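Local structure of putative trimethylamine methyltransferase (Rhizobium meliloti, 4YYC) at residues A[62-70]-A[290-299]; A[244-252]-A[272-281]. The protein probably acts as a methyltransferase of the trimethylamine methyltransferase (MttB) family. All coordinates share one frame; numbering follows the deposited sequence. Where two conformers were deposited one is given.

Contact 1: A[62-70]-A[290-299]; sequences IERNADVVL and LTQILAEVLA
Thr291 OG1 takes a hydrogen bond from a water 2.6 Å away, and the same water accepts from Asn65 ND2 at 2.8 Å, bridging the two helices. OG1 also bonds to Ala287 O a turn back, and ND2 to Gln431 of the second subunit. With OG1 beside its own backbone N (chi1 -61°), the methyl of Thr291 is directed at helix 62-70. There the side chain is a knob in the hole formed by Ile62, Asn65, Ala66 and Val69, and CG2 lies 3.7 Å from Ala66 N. Small residues allow this close approach: the axes come within 8.4 Å, crossing at -60°. Ala66 CB meets Leu294 CD2 at 3.7 Å, and Val69 CG1 rests on Ala295 CB at 3.9 Å. Further along, Leu70 splits its branches, CD1 against Leu298 CD1 at 3.8 Å and CD2 against Ala295 O, the two leucine side chains meeting at about a right angle. Helix 286-307 is sandwiched: Ile293 and Val297 face strands 269-277 and 313-322, while helix 56-73 covers its other side. Helix 334-350 flanks both, with Leu346 against Ile62, Arg349 salt-bridged to Glu63 and Leu350 against Leu298; Ile436 of the second subunit packs on Thr291.

Contact 2: A[244-252]-A[272-281]; sequences INANSPMVF and VSPFILSGAM
Hydrogen bonds set the register between Ile244-Asn245 and Val272-Ser273, a short parallel pairing. Ser273 N donates to Ile244 O at 2.9 Å, and Ser273 O in turn receives two donors from opposite faces of its carbonyl plane: Ala246 N at 3.1 Å, and Asn245 ND2 at 3.2 Å with the oxygen close to the amide plane. Asn245 CG stands beside its own backbone N (chi1 -69°), which brings the amide back over the neighbouring strand. Beyond the paired residues a side chain takes over: Phe275 N donates to Ser248 OG at 3.1 Å, an oxygen that also bonds to Glu296. A water donates to both Ser248 O and Phe275 O, linking the two chains there. Among the van der Waals contacts, Ser248 CB touches Ile276 CG1 at 3.6 Å. Pro249, after a cis peptide bond, sets CB 3.6 Å from O of Met281, a selenomethionine. Phe252 CZ reaches Val272 CG1 at 4.0 Å. Helix 254-265 joins the two parallel strands, a beta-alpha-beta unit consistent with the TIM barrel of MttB-family methyltransferases; Asn245 ND2, at the C-terminal strand end where such barrels usually carry their active site, bonds to an unidentified ligand, probably from the crystallisation liquor.

Overall arrangement
The two contacts lie on the same side of the chain's centre, their own centres about 12 Å apart, with contact 2 nested in the loop that contact 1 closes. Both are largely buried and both touch the second subunit, yet they differ in chemistry. Contact 1 is helix against helix, mostly aliphatic, with no direct hydrogen bond across it; contact 2 joins neighbouring strands through backbone bonds before passing into loops. Strand 269-277 and helix 286-307 follow each other in sequence. Glu296 ties that helix to the loop of 244-252, with probable bonds from Glu296 OE1 to Ser248 OG (2.6 Å) and from Glu296 OE2 to Met250 N (2.8 Å), and packs against Pro274 of the strand.

Contact 1: A[62-70]-A[290-299]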
ATOM      1  N   ILE A  62      23.713  -6.632   9.651  1.00 23.28           N
ATOM      2  CA  ILE A  62      22.727  -7.597  10.145  1.00 22.82           C
ATOM      3  C   ILE A  62      23.266  -9.021  10.012  1.00 22.19           C
ATOM      4  O   ILE A  62      23.135  -9.815  10.933  1.00 22.58           O
ATOM      5  CB  ILE A  62      21.371  -7.462   9.439  1.00 22.24           C
ATOM      6  CG1 ILE A  62      20.780  -6.052   9.630  1.00 23.23           C
ATOM      7  CG2 ILE A  62      20.392  -8.507   9.960  1.00 21.41           C
ATOM      8  CD1 ILE A  62      20.587  -5.640  11.069  1.00 23.81           C
ATOM      9  N   GLU A  63      23.882  -9.345   8.886  1.00 22.41           N
ATOM     10  CA  GLU A  63      24.438 -10.689   8.661  1.00 22.56           C
ATOM     11  C   GLU A  63      25.545 -11.009   9.687  1.00 23.54           C
ATOM     12  O   GLU A  63      25.570 -12.077  10.282  1.00 22.89           O
ATOM     13  CB  GLU A  63      24.928 -10.824   7.207  1.00 23.22           C
ATOM     14  CG  GLU A  63      23.777 -10.851   6.206  1.00 23.26           C
ATOM     15  CD  GLU A  63      24.175 -10.686   4.755  1.00 24.45           C
ATOM     16  OE1 GLU A  63      25.232 -10.086   4.471  1.00 25.97           O
ATOM     17  OE2 GLU A  63      23.377 -11.062   3.878  1.00 24.53           O
ATOM     18  N   ARG A  64      26.421 -10.049   9.935  1.00 24.50           N
ATOM     19  CA  ARG A  64      27.480 -10.230  10.898  1.00 26.12           C
ATOM     20  C   ARG A  64      26.916 -10.427  12.309  1.00 24.83           C
ATOM     21  O   ARG A  64      27.334 -11.334  13.052  1.00 24.95           O
ATOM     22  CB  ARG A  64      28.376  -8.983  10.878  1.00 28.46           C
ATOM     23  CG  ARG A  64      29.685  -9.086  11.569  1.00 31.77           C
ATOM     24  CD  ARG A  64      30.633  -7.991  11.084  1.00 33.89           C
ATOM     25  NE  ARG A  64      30.062  -6.653  11.111  1.00 35.67           N
ATOM     26  CZ  ARG A  64      29.863  -5.841  10.066  1.00 36.44           C
ATOM     27  NH1 ARG A  64      30.193  -6.169   8.823  1.00 37.60           N
ATOM     28  NH2 ARG A  64      29.339  -4.650  10.280  1.00 37.44           N
ATOM     29  N   ASN A  65      25.948  -9.594  12.675  1.00 24.17           N
ATOM     30  CA  ASN A  65      25.324  -9.688  13.981  1.00 23.66           C
ATOM     31  C   ASN A  65      24.560 -11.003  14.179  1.00 22.70           C
ATOM     32  O   ASN A  65      24.565 -11.566  15.279  1.00 22.62           O
ATOM     33  CB  ASN A  65      24.404  -8.470  14.240  1.00 23.97           C
ATOM     34  CG  ASN A  65      25.187  -7.198  14.511  1.00 25.10           C
ATOM     35  OD1 ASN A  65      26.421  -7.191  14.522  1.00 26.52           O
ATOM     36  ND2 ASN A  65      24.455  -6.082  14.741  1.00 25.26           N
ATOM     37  N   ALA A  66      23.920 -11.510  13.129  1.00 21.70           N
ATOM     38  CA  ALA A  66      23.278 -12.813  13.252  1.00 21.09           C
ATOM     39  C   ALA A  66      24.255 -13.938  13.485  1.00 21.89           C
ATOM     40  O   ALA A  66      23.986 -14.836  14.247  1.00 21.30           O
ATOM     41  CB  ALA A  66      22.395 -13.094  12.054  1.00 20.42           C
ATOM     42  N   ASP A  67      25.424 -13.865  12.864  1.00 23.19           N
ATOM     43  CA  ASP A  67      26.435 -14.886  13.120  1.00 24.53           C
ATOM     44  C   ASP A  67      26.965 -14.814  14.549  1.00 24.67           C
ATOM     45  O   ASP A  67      27.234 -15.841  15.152  1.00 24.45           O
ATOM     46  CB  ASP A  67      27.606 -14.739  12.173  1.00 26.50           C
ATOM     47  CG  ASP A  67      27.250 -15.046  10.733  1.00 27.59           C
ATOM     48  OD1 ASP A  67      26.276 -15.779  10.438  1.00 29.38           O
ATOM     49  OD2 ASP A  67      27.998 -14.535   9.902  1.00 30.27           O
ATOM     50  N   VAL A  68      27.104 -13.612  15.075  1.00 24.74           N
ATOM     51  CA  VAL A  68      27.418 -13.447  16.498  1.00 25.75           C
ATOM     52  C   VAL A  68      26.391 -14.096  17.425  1.00 24.79           C
ATOM     53  O   VAL A  68      26.726 -14.841  18.324  1.00 25.25           O
ATOM     54  CB  VAL A  68      27.562 -11.955  16.857  1.00 26.53           C
ATOM     55  CG1 VAL A  68      27.659 -11.766  18.370  1.00 27.39           C
ATOM     56  CG2 VAL A  68      28.808 -11.404  16.173  1.00 27.58           C
ATOM     57  N   VAL A  69      25.124 -13.815  17.206  1.00 23.95           N
ATOM     58  CA  VAL A  69      24.051 -14.442  17.998  1.00 23.55           C
ATOM     59  C   VAL A  69      24.157 -15.971  17.940  1.00 22.96           C
ATOM     60  O   VAL A  69      24.069 -16.653  18.972  1.00 22.49           O
ATOM     61  CB  VAL A  69      22.680 -13.975  17.475  1.00 22.96           C
ATOM     62  CG1 VAL A  69      21.540 -14.819  18.052  1.00 22.85           C
ATOM     63  CG2 VAL A  69      22.482 -12.487  17.776  1.00 23.57           C
ATOM     64  N   LEU A  70      24.325 -16.505  16.732  1.00 22.69           N
ATOM     65  CA  LEU A  70      24.362 -17.957  16.549  1.00 22.80           C
ATOM     66  C   LEU A  70      25.529 -18.621  17.285  1.00 24.01           C
ATOM     67  O   LEU A  70      25.403 -19.759  17.733  1.00 23.41           O
ATOM     68  CB  LEU A  70      24.434 -18.330  15.071  1.00 22.65           C
ATOM     69  CG  LEU A  70      23.116 -18.197  14.296  1.00 21.90           C
ATOM     70  CD1 LEU A  70      23.378 -18.464  12.820  1.00 22.18           C
ATOM     71  CD2 LEU A  70      22.035 -19.126  14.804  1.00 21.77           C
ATOM     72  N   LEU A 290      15.333  -8.107  12.810  1.00 18.70           N
ATOM     73  CA  LEU A 290      15.943  -8.746  11.646  1.00 19.18           C
ATOM     74  C   LEU A 290      17.093  -9.678  12.008  1.00 18.86           C
ATOM     75  O   LEU A 290      17.270 -10.717  11.403  1.00 18.77           O
ATOM     76  CB  LEU A 290      16.483  -7.729  10.645  1.00 20.41           C
ATOM     77  CG  LEU A 290      15.413  -7.089   9.789  1.00 21.39           C
ATOM     78  CD1 LEU A 290      16.026  -5.972   8.985  1.00 22.97           C
ATOM     79  CD2 LEU A 290      14.728  -8.111   8.880  1.00 21.57           C
ATOM     80  N   THR A 291      17.952  -9.250  12.934  1.00 18.97           N
ATOM     81  CA  THR A 291      19.053 -10.066  13.356  1.00 19.51           C
ATOM     82  C   THR A 291      18.540 -11.390  13.943  1.00 18.60           C
ATOM     83  O   THR A 291      19.057 -12.472  13.642  1.00 18.49           O
ATOM     84  CB  THR A 291      19.861  -9.284  14.410  1.00 20.64           C
ATOM     85  OG1 THR A 291      20.343  -8.095  13.777  1.00 21.59           O
ATOM     86  CG2 THR A 291      20.977 -10.082  14.926  1.00 21.44           C
ATOM     87  N   GLN A 292      17.547 -11.289  14.824  1.00 18.45           N
ATOM     88  CA  GLN A 292      17.002 -12.511  15.434  1.00 18.33           C
ATOM     89  C   GLN A 292      16.345 -13.419  14.392  1.00 17.91           C
ATOM     90  O   GLN A 292      16.515 -14.636  14.409  1.00 17.55           O
ATOM     91  CB  GLN A 292      16.016 -12.184  16.528  1.00 18.88           C
ATOM     92  CG  GLN A 292      15.746 -13.364  17.448  1.00 19.12           C
ATOM     93  CD  GLN A 292      14.607 -13.001  18.385  1.00 19.63           C
ATOM     94  OE1 GLN A 292      14.788 -12.193  19.264  1.00 20.45           O
ATOM     95  NE2 GLN A 292      13.421 -13.574  18.173  1.00 18.86           N
ATOM     96  N   ILE A 293      15.574 -12.818  13.504  1.00 17.56           N
ATOM     97  CA  ILE A 293      14.974 -13.560  12.413  1.00 17.23           C
ATOM     98  C   ILE A 293      16.002 -14.339  11.601  1.00 16.88           C
ATOM     99  O   ILE A 293      15.838 -15.536  11.336  1.00 16.59           O
ATOM    100  CB  ILE A 293      14.162 -12.633  11.478  1.00 17.44           C
ATOM    101  CG1 ILE A 293      12.864 -12.229  12.176  1.00 17.97           C
ATOM    102  CG2 ILE A 293      13.859 -13.334  10.163  1.00 17.71           C
ATOM    103  CD1 ILE A 293      12.194 -11.041  11.481  1.00 18.53           C
ATOM    104  N   LEU A 294      17.075 -13.662  11.216  1.00 16.94           N
ATOM    105  CA  LEU A 294      18.070 -14.286  10.368  1.00 17.13           C
ATOM    106  C   LEU A 294      18.742 -15.442  11.116  1.00 17.14           C
ATOM    107  O   LEU A 294      18.986 -16.502  10.526  1.00 17.32           O
ATOM    108  CB  LEU A 294      19.090 -13.252   9.854  1.00 17.70           C
ATOM    109  CG  LEU A 294      20.214 -13.804   8.981  1.00 18.47           C
ATOM    110  CD1 LEU A 294      19.654 -14.521   7.755  1.00 18.54           C
ATOM    111  CD2 LEU A 294      21.134 -12.645   8.576  1.00 19.06           C
ATOM    112  N   ALA A 295      19.023 -15.261  12.409  1.00 17.08           N
ATOM    113  CA  ALA A 295      19.620 -16.355  13.223  1.00 17.63           C
ATOM    114  C   ALA A 295      18.698 -17.567  13.286  1.00 17.32           C
ATOM    115  O   ALA A 295      19.125 -18.694  13.039  1.00 17.24           O
ATOM    116  CB  ALA A 295      19.940 -15.836  14.627  1.00 18.23           C
ATOM    117  N   GLU A 296      17.413 -17.345  13.552  1.00 16.61           N
ATOM    118  CA  GLU A 296      16.431 -18.436  13.656  1.00 16.59           C
ATOM    119  C   GLU A 296      16.302 -19.161  12.312  1.00 16.22           C
ATOM    120  O   GLU A 296      16.312 -20.380  12.275  1.00 15.87           O
ATOM    121  CB  GLU A 296      15.078 -17.924  14.124  1.00 16.97           C
ATOM    122  CG  GLU A 296      15.101 -17.411  15.529  1.00 18.00           C
ATOM    123  CD  GLU A 296      13.774 -16.914  16.035  1.00 18.51           C
ATOM    124  OE1 GLU A 296      12.717 -17.073  15.359  1.00 19.20           O
ATOM    125  OE2 GLU A 296      13.749 -16.334  17.150  1.00 19.83           O
ATOM    126  N   VAL A 297      16.207 -18.407  11.215  1.00 15.80           N
ATOM    127  CA  VAL A 297      16.090 -19.041   9.912  1.00 15.73           C
ATOM    128  C   VAL A 297      17.336 -19.791   9.515  1.00 16.13           C
ATOM    129  O   VAL A 297      17.249 -20.911   9.005  1.00 16.29           O
ATOM    130  CB  VAL A 297      15.641 -18.028   8.808  1.00 15.66           C
ATOM    131  CG1 VAL A 297      15.800 -18.670   7.425  1.00 15.86           C
ATOM    132  CG2 VAL A 297      14.241 -17.514   9.077  1.00 15.68           C
ATOM    133  N   LEU A 298      18.506 -19.208   9.749  1.00 16.30           N
ATOM    134  CA  LEU A 298      19.728 -19.936   9.431  1.00 16.87           C
ATOM    135  C   LEU A 298      19.755 -21.314  10.113  1.00 16.89           C
ATOM    136  O   LEU A 298      20.081 -22.306   9.472  1.00 16.86           O
ATOM    137  CB  LEU A 298      20.970 -19.099   9.806  1.00 17.55           C
ATOM    138  CG  LEU A 298      21.346 -17.967   8.851  1.00 17.87           C
ATOM    139  CD1 LEU A 298      22.345 -17.029   9.484  1.00 18.54           C
ATOM    140  CD2 LEU A 298      21.912 -18.500   7.542  1.00 18.34           C
ATOM    141  N   ALA A 299      19.448 -21.362  11.395  1.00 16.69           N
ATOM    142  CA  ALA A 299      19.515 -22.621  12.142  1.00 16.98           C
ATOM    143  C   ALA A 299      18.442 -23.601  11.656  1.00 16.73           C
ATOM    144  O   ALA A 299      18.748 -24.761  11.374  1.00 16.98           O
ATOM    145  CB  ALA A 299      19.374 -22.333  13.609  1.00 17.25           C
TER
HETATM  146  O   HOH W   1      21.685  -6.313  15.199  1.00 28.23           O

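Contact 2: A[244-252]-A[272-281]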
ATOM      1  N   ILE A 244       6.702 -24.574   9.328  1.00 15.59           N
ATOM      2  CA  ILE A 244       7.586 -24.983  10.426  1.00 16.26           C
ATOM      3  C   ILE A 244       7.932 -23.715  11.220  1.00 16.53           C
ATOM      4  O   ILE A 244       8.872 -22.977  10.861  1.00 16.46           O
ATOM      5  CB  ILE A 244       8.861 -25.705   9.912  1.00 17.04           C
ATOM      6  CG1 ILE A 244       8.486 -26.897   8.999  1.00 17.65           C
ATOM      7  CG2 ILE A 244       9.750 -26.097  11.107  1.00 17.49           C
ATOM      8  CD1 ILE A 244       7.694 -28.002   9.682  1.00 18.22           C
ATOM      9  N   ASN A 245       7.144 -23.399  12.237  1.00 16.39           N
ATOM     10  CA  ASN A 245       7.423 -22.233  13.029  1.00 17.32           C
ATOM     11  C   ASN A 245       8.565 -22.440  14.016  1.00 18.13           C
ATOM     12  O   ASN A 245       8.758 -23.546  14.530  1.00 18.37           O
ATOM     13  CB  ASN A 245       6.198 -21.789  13.796  1.00 17.68           C
ATOM     14  CG  ASN A 245       5.104 -21.242  12.894  1.00 18.15           C
ATOM     15  OD1 ASN A 245       4.041 -21.855  12.770  1.00 20.45           O
ATOM     16  ND2 ASN A 245       5.333 -20.085  12.289  1.00 18.49           N
ATOM     17  N   ALA A 246       9.335 -21.387  14.257  1.00 18.12           N
ATOM     18  CA  ALA A 246      10.154 -21.277  15.442  1.00 18.82           C
ATOM     19  C   ALA A 246       9.270 -20.765  16.553  1.00 19.83           C
ATOM     20  O   ALA A 246       8.346 -19.954  16.316  1.00 20.03           O
ATOM     21  CB  ALA A 246      11.313 -20.327  15.255  1.00 18.97           C
ATOM     22  N   ASN A 247       9.572 -21.203  17.753  1.00 20.80           N
ATOM     23  CA  ASN A 247       9.020 -20.626  18.965  1.00 21.90           C
ATOM     24  C   ASN A 247       9.917 -19.465  19.363  1.00 21.64           C
ATOM     25  O   ASN A 247      10.737 -19.542  20.258  1.00 21.96           O
ATOM     26  CB  ASN A 247       8.931 -21.680  20.069  1.00 24.04           C
ATOM     27  CG  ASN A 247       8.214 -21.165  21.294  1.00 26.76           C
ATOM     28  OD1 ASN A 247       7.584 -20.097  21.270  1.00 27.95           O
ATOM     29  ND2 ASN A 247       8.330 -21.908  22.395  1.00 30.04           N
ATOM     30  N   SER A 248       9.780 -18.369  18.641  1.00 20.64           N
ATOM     31  CA  SER A 248      10.661 -17.234  18.832  1.00 20.58           C
ATOM     32  C   SER A 248      10.446 -16.682  20.251  1.00 21.38           C
ATOM     33  O   SER A 248       9.285 -16.633  20.676  1.00 21.42           O
ATOM     34  CB  SER A 248      10.361 -16.162  17.779  1.00 20.16           C
ATOM     35  OG  SER A 248      10.367 -16.759  16.467  1.00 20.20           O
ATOM     36  N   PRO A 249      11.499 -16.287  20.984  1.00 21.43           N
ATOM     37  CA  PRO A 249      12.877 -16.179  20.462  1.00 21.46           C
ATOM     38  C   PRO A 249      13.717 -17.463  20.575  1.00 21.67           C
ATOM     39  O   PRO A 249      13.843 -18.037  21.647  1.00 22.10           O
ATOM     40  CB  PRO A 249      13.507 -15.079  21.327  1.00 22.48           C
ATOM     41  CG  PRO A 249      12.719 -15.133  22.619  1.00 22.84           C
ATOM     42  CD  PRO A 249      11.322 -15.552  22.250  1.00 22.03           C
HETATM   43  N   MSE A 250      14.319 -17.837  19.436  1.00 21.10           N
HETATM   44  CA  MSE A 250      15.517 -18.687  19.347  1.00 21.02           C
HETATM   45  C   MSE A 250      15.276 -20.078  19.925  1.00 20.70           C
HETATM   46  O   MSE A 250      16.172 -20.668  20.514  1.00 20.80           O
HETATM   47  CB  MSE A 250      16.708 -17.926  19.996  1.00 22.12           C
HETATM   48  CG  MSE A 250      17.019 -16.625  19.214  1.00 22.17           C
HETATM   49 SE   MSE A 250      18.432 -15.617  20.156  1.00 26.27          SE
HETATM   50  CE  MSE A 250      17.318 -14.747  21.550  1.00 26.13           C
ATOM     51  N   VAL A 251      14.077 -20.620  19.726  1.00 20.06           N
ATOM     52  CA  VAL A 251      13.780 -21.998  20.139  1.00 20.19           C
ATOM     53  C   VAL A 251      13.080 -22.677  18.990  1.00 19.47           C
ATOM     54  O   VAL A 251      12.132 -22.101  18.426  1.00 19.48           O
ATOM     55  CB  VAL A 251      12.838 -22.030  21.376  1.00 20.43           C
ATOM     56  CG1 VAL A 251      12.345 -23.447  21.678  1.00 20.97           C
ATOM     57  CG2 VAL A 251      13.543 -21.457  22.605  1.00 21.32           C
ATOM     58  N   PHE A 252      13.482 -23.931  18.714  1.00 19.29           N
ATOM     59  CA  PHE A 252      12.646 -24.866  17.934  1.00 19.29           C
ATOM     60  C   PHE A 252      12.215 -25.991  18.858  1.00 19.93           C
ATOM     61  O   PHE A 252      13.034 -26.563  19.523  1.00 19.95           O
ATOM     62  CB  PHE A 252      13.412 -25.431  16.723  1.00 19.08           C
ATOM     63  CG  PHE A 252      13.577 -24.423  15.612  1.00 18.95           C
ATOM     64  CD1 PHE A 252      12.582 -24.232  14.673  1.00 18.90           C
ATOM     65  CD2 PHE A 252      14.732 -23.653  15.542  1.00 19.90           C
ATOM     66  CE1 PHE A 252      12.713 -23.284  13.672  1.00 18.64           C
ATOM     67  CE2 PHE A 252      14.883 -22.691  14.533  1.00 19.22           C
ATOM     68  CZ  PHE A 252      13.887 -22.505  13.613  1.00 18.80           C
ATOM     69  N   VAL A 272      10.295 -22.254   6.996  1.00 15.07           N
ATOM     70  CA  VAL A 272      10.856 -22.025   8.340  1.00 15.51           C
ATOM     71  C   VAL A 272      10.577 -20.597   8.771  1.00 15.54           C
ATOM     72  O   VAL A 272      11.145 -19.644   8.218  1.00 15.68           O
ATOM     73  CB  VAL A 272      12.388 -22.340   8.380  1.00 15.99           C
ATOM     74  CG1 VAL A 272      12.951 -21.983   9.758  1.00 16.59           C
ATOM     75  CG2 VAL A 272      12.608 -23.791   8.084  1.00 16.69           C
ATOM     76  N   SER A 273       9.737 -20.434   9.780  1.00 15.57           N
ATOM     77  CA  SER A 273       9.108 -19.150  10.029  1.00 15.85           C
ATOM     78  C   SER A 273       9.175 -18.739  11.498  1.00 16.48           C
ATOM     79  O   SER A 273       8.390 -19.204  12.334  1.00 16.84           O
ATOM     80  CB  SER A 273       7.613 -19.190   9.591  1.00 15.89           C
ATOM     81  OG  SER A 273       7.509 -19.492   8.197  1.00 16.29           O
ATOM     82  N   PRO A 274      10.093 -17.832  11.839  1.00 17.28           N
ATOM     83  CA  PRO A 274       9.980 -17.106  13.088  1.00 18.15           C
ATOM     84  C   PRO A 274       8.560 -16.569  13.256  1.00 19.56           C
ATOM     85  O   PRO A 274       7.937 -16.152  12.270  1.00 20.06           O
ATOM     86  CB  PRO A 274      11.006 -15.980  12.902  1.00 18.71           C
ATOM     87  CG  PRO A 274      12.057 -16.617  12.048  1.00 18.50           C
ATOM     88  CD  PRO A 274      11.311 -17.465  11.080  1.00 17.81           C
ATOM     89  N   PHE A 275       8.055 -16.590  14.474  1.00 20.18           N
ATOM     90  CA  PHE A 275       6.730 -16.067  14.778  1.00 21.87           C
ATOM     91  C   PHE A 275       6.902 -14.957  15.798  1.00 20.88           C
ATOM     92  O   PHE A 275       7.087 -15.226  16.995  1.00 21.20           O
ATOM     93  CB  PHE A 275       5.842 -17.176  15.325  1.00 23.34           C
ATOM     94  CG  PHE A 275       4.414 -16.752  15.523  1.00 26.17           C
ATOM     95  CD1 PHE A 275       3.522 -16.807  14.460  1.00 27.97           C
ATOM     96  CD2 PHE A 275       3.993 -16.245  16.731  1.00 29.04           C
ATOM     97  CE1 PHE A 275       2.208 -16.381  14.608  1.00 30.31           C
ATOM     98  CE2 PHE A 275       2.664 -15.823  16.907  1.00 29.97           C
ATOM     99  CZ  PHE A 275       1.788 -15.895  15.843  1.00 30.68           C
ATOM    100  N   ILE A 276       6.871 -13.725  15.314  1.00 20.41           N
ATOM    101  CA  ILE A 276       7.350 -12.608  16.083  1.00 21.20           C
ATOM    102  C   ILE A 276       6.370 -11.452  16.172  1.00 21.07           C
ATOM    103  O   ILE A 276       5.790 -11.038  15.168  1.00 20.17           O
ATOM    104  CB  ILE A 276       8.675 -12.140  15.528  1.00 21.93           C
ATOM    105  CG1 ILE A 276       9.751 -13.150  15.986  1.00 22.92           C
ATOM    106  CG2 ILE A 276       9.079 -10.742  15.945  1.00 22.63           C
ATOM    107  CD1 ILE A 276      11.006 -12.953  15.212  1.00 23.46           C
ATOM    108  N   LEU A 277       6.157 -11.001  17.409  1.00 21.45           N
ATOM    109  CA  LEU A 277       5.632  -9.686  17.684  1.00 21.85           C
ATOM    110  C   LEU A 277       6.803  -8.881  18.246  1.00 21.50           C
ATOM    111  O   LEU A 277       7.309  -9.183  19.347  1.00 21.76           O
ATOM    112  CB  LEU A 277       4.509  -9.763  18.702  1.00 23.27           C
ATOM    113  CG  LEU A 277       3.309 -10.615  18.253  1.00 23.65           C
ATOM    114  CD1 LEU A 277       2.293 -10.617  19.383  1.00 25.29           C
ATOM    115  CD2 LEU A 277       2.717 -10.041  16.973  1.00 24.47           C
ATOM    116  N   SER A 278       7.230  -7.855  17.530  1.00 21.45           N
ATOM    117  CA  SER A 278       8.407  -7.089  17.936  0.50 22.01           C
ATOM    118  C   SER A 278       8.128  -6.400  19.256  1.00 22.78           C
ATOM    119  O   SER A 278       7.049  -5.829  19.442  1.00 22.71           O
ATOM    120  CB  SER A 278       8.797  -6.067  16.885  0.50 22.54           C
ATOM    121  OG  SER A 278       9.348  -6.693  15.755  0.50 22.36           O
ATOM    122  N   GLY A 279       9.093  -6.460  20.182  1.00 22.76           N
ATOM    123  CA  GLY A 279       8.862  -6.007  21.554  1.00 24.01           C
ATOM    124  C   GLY A 279       8.473  -7.110  22.519  1.00 24.21           C
ATOM    125  O   GLY A 279       8.558  -6.949  23.743  1.00 25.63           O
ATOM    126  N   ALA A 280       7.995  -8.232  22.007  1.00 23.38           N
ATOM    127  CA  ALA A 280       7.596  -9.344  22.866  1.00 23.44           C
ATOM    128  C   ALA A 280       8.453 -10.561  22.563  1.00 23.12           C
ATOM    129  O   ALA A 280       9.178 -11.035  23.454  1.00 23.60           O
ATOM    130  CB  ALA A 280       6.119  -9.641  22.694  1.00 23.62           C
HETATM  131  N   MSE A 281       8.429 -11.045  21.324  1.00 22.31           N
HETATM  132  CA  MSE A 281       9.197 -12.244  20.941  1.00 22.49           C
HETATM  133  C   MSE A 281      10.471 -11.901  20.200  1.00 21.83           C
HETATM  134  O   MSE A 281      11.204 -12.803  19.815  1.00 21.16           O
HETATM  135  CB  MSE A 281       8.376 -13.182  20.056  1.00 23.42           C
HETATM  136  CG  MSE A 281       7.279 -13.883  20.842  1.00 25.28           C
HETATM  137 SE   MSE A 281       5.610 -12.853  20.660  1.00 28.84          SE
HETATM  138  CE  MSE A 281       4.664 -14.118  19.482  1.00 29.14           C
TER
HETATM  139  O   HOH W   2       6.908 -17.064  19.102  1.00 25.61           O